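Restriction endonuclease LpnPI (Legionella pneumophila subsp. pneumophila str. Philadelphia 1, PDB 4RZL) is a modification-dependent restriction endonuclease, represented here by its N-terminal SRA-like domain, which recognises DNA carrying modified cytosine. Local coordinates at residues 21-24 / 25-28. Sequence-based numbering, arbitrary orientation.
Sequences DLII and DAVY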
ATOM      1  N   ASP A  21       3.547   7.059 -15.154  1.00 15.96           N
ATOM      2  CA  ASP A  21       4.283   6.031 -14.439  1.00 21.09           C
ATOM      3  C   ASP A  21       4.146   6.297 -12.938  1.00 16.65           C
ATOM      4  O   ASP A  21       3.929   7.441 -12.521  1.00 15.42           O
ATOM      5  CB  ASP A  21       5.764   6.034 -14.831  1.00 17.93           C
ATOM      6  CG  ASP A  21       5.979   5.933 -16.340  1.00 23.19           C
ATOM      7  OD1 ASP A  21       5.679   4.873 -16.920  1.00 23.12           O
ATOM      8  OD2 ASP A  21       6.468   6.917 -16.939  1.00 30.39           O
ATOM      9  N   LEU A  22       4.294   5.255 -12.127  1.00 14.36           N
ATOM     10  CA  LEU A  22       4.377   5.435 -10.675  1.00 17.76           C
ATOM     11  C   LEU A  22       5.841   5.556 -10.227  1.00 17.08           C
ATOM     12  O   LEU A  22       6.623   4.608 -10.326  1.00 17.07           O
ATOM     13  CB  LEU A  22       3.681   4.284  -9.931  1.00 12.84           C
ATOM     14  CG  LEU A  22       2.146   4.373  -9.934  1.00 15.53           C
ATOM     15  CD1 LEU A  22       1.517   3.088  -9.372  1.00 11.51           C
ATOM     16  CD2 LEU A  22       1.705   5.602  -9.136  1.00 11.60           C
ATOM     17  N   ILE A  23       6.194   6.734  -9.732  1.00 11.73           N
ATOM     18  CA  ILE A  23       7.573   7.075  -9.378  1.00 14.94           C
ATOM     19  C   ILE A  23       7.712   7.338  -7.879  1.00 14.48           C
ATOM     20  O   ILE A  23       6.900   8.058  -7.304  1.00 16.79           O
ATOM     21  CB  ILE A  23       8.040   8.317 -10.162  1.00 16.08           C
ATOM     22  CG1 ILE A  23       8.139   7.974 -11.653  1.00 17.96           C
ATOM     23  CG2 ILE A  23       9.399   8.827  -9.643  1.00 14.43           C
ATOM     24  CD1 ILE A  23       8.459   9.154 -12.534  1.00 29.83           C
ATOM     25  N   ILE A  24       8.734   6.747  -7.262  1.00 14.05           N
ATOM     26  CA  ILE A  24       8.985   6.900  -5.829  1.00 13.49           C
ATOM     27  C   ILE A  24       8.917   8.363  -5.401  1.00 17.80           C
ATOM     28  O   ILE A  24       9.632   9.216  -5.935  1.00 13.37           O
ATOM     29  CB  ILE A  24      10.352   6.316  -5.420  1.00 13.42           C
ATOM     30  CG1 ILE A  24      10.299   4.786  -5.420  1.00 11.70           C
ATOM     31  CG2 ILE A  24      10.773   6.843  -4.041  1.00 11.10           C
ATOM     32  CD1 ILE A  24       9.365   4.204  -4.364  1.00 11.07           C
ATOM     33  N   ASP A  25       7.992   8.626  -4.479  1.00 11.78           N
ATOM     34  CA  ASP A  25       7.758   9.926  -3.849  1.00 13.36           C
ATOM     35  C   ASP A  25       7.298  11.033  -4.796  1.00 15.59           C
ATOM     36  O   ASP A  25       7.282  12.202  -4.422  1.00 14.53           O
ATOM     37  CB  ASP A  25       8.999  10.367  -3.078  1.00 16.13           C
ATOM     38  CG  ASP A  25       9.246   9.503  -1.849  1.00 23.00           C
ATOM     39  OD1 ASP A  25       8.295   8.801  -1.422  1.00 15.08           O
ATOM     40  OD2 ASP A  25      10.368   9.530  -1.302  1.00 15.99           O
ATOM     41  N   ALA A  26       6.892  10.668  -6.005  1.00 11.19           N
ATOM     42  CA  ALA A  26       6.252  11.628  -6.894  1.00 14.61           C
ATOM     43  C   ALA A  26       4.845  11.912  -6.363  1.00 17.36           C
ATOM     44  O   ALA A  26       4.260  11.068  -5.690  1.00 12.00           O
ATOM     45  CB  ALA A  26       6.201  11.104  -8.322  1.00 13.07           C
ATOM     46  N   VAL A  27       4.314  13.092  -6.662  1.00 13.83           N
ATOM     47  CA  VAL A  27       2.996  13.507  -6.184  1.00 15.51           C
ATOM     48  C   VAL A  27       1.988  13.481  -7.327  1.00 19.67           C
ATOM     49  O   VAL A  27       2.293  13.887  -8.452  1.00 16.43           O
ATOM     50  CB  VAL A  27       3.059  14.918  -5.554  1.00 16.31           C
ATOM     51  CG1 VAL A  27       1.671  15.519  -5.374  1.00 16.46           C
ATOM     52  CG2 VAL A  27       3.828  14.874  -4.219  1.00 17.06           C
ATOM     53  N   TYR A  28       0.804  12.958  -7.040  1.00 13.79           N
ATOM     54  CA  TYR A  28      -0.233  12.796  -8.048  1.00 16.90           C
ATOM     55  C   TYR A  28      -1.469  13.568  -7.610  1.00 18.53           C
ATOM     56  O   TYR A  28      -2.106  13.226  -6.631  1.00 17.57           O
ATOM     57  CB  TYR A  28      -0.540  11.312  -8.264  1.00 20.50           C
ATOM     58  CG  TYR A  28       0.687  10.566  -8.740  1.00 17.99           C
ATOM     59  CD1 TYR A  28       1.636  10.102  -7.839  1.00 10.64           C
ATOM     60  CD2 TYR A  28       0.925  10.385 -10.103  1.00 15.65           C
ATOM     61  CE1 TYR A  28       2.788   9.442  -8.281  1.00 15.42           C
ATOM     62  CE2 TYR A  28       2.058   9.732 -10.554  1.00 18.60           C
ATOM     63  CZ  TYR A  28       2.989   9.260  -9.641  1.00 18.07           C
ATOM     64  OH  TYR A  28       4.119   8.615 -10.105  1.00 18.01           O
TER
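With CG turned away from its own carbonyl carbon (chi1 -60°) and the ring plane turned nearly perpendicular to the plane of CA, CB and CG (chi2 84°), Y28 reaches back to the main chain of D21 and I23, while L22, whose CG also lies beside its backbone N, lowers CD2 onto one face of that ring, 3.9 Å from Y28 CZ. The chain doubles back here through a type II beta turn from I23 to A26, which joins strand 22-23 to strand 27-28 in the N-terminal DNA-recognition domain. The turn is closed by A26 N donating to I23 O at 2.9 Å, and D25, at its third position, has a positive phi of 64°. Beside this bond, CB of I23 and CB of A26 touch at 3.8 Å.

Beyond the turn, the phenol hydroxyl bridges two main-chain groups of 21-24. Y28 OH gives its proton to D21 O at 2.7 Å, in the carbonyl plane and on a lone pair, and accepts from I23 N at 2.8 Å. Both partners approach the ring edge-on, so the buried hydroxyl is gripped by two bonds that straddle L22, and it ties the end of the ring to the backbone of D21 and I23.

The two strands then part company: 22-23 pairs antiparallel with 192-193, whereas 27-28 enters the large mixed sheet between 11-12 and 147-155. Y12 stacks on the ring of Y28, and F149 touches both L22 and Y28. At the bend the D25 carboxylate turns to a salt bridge with K150, and I24 CG2 lies 3.8 Å from D25 CG.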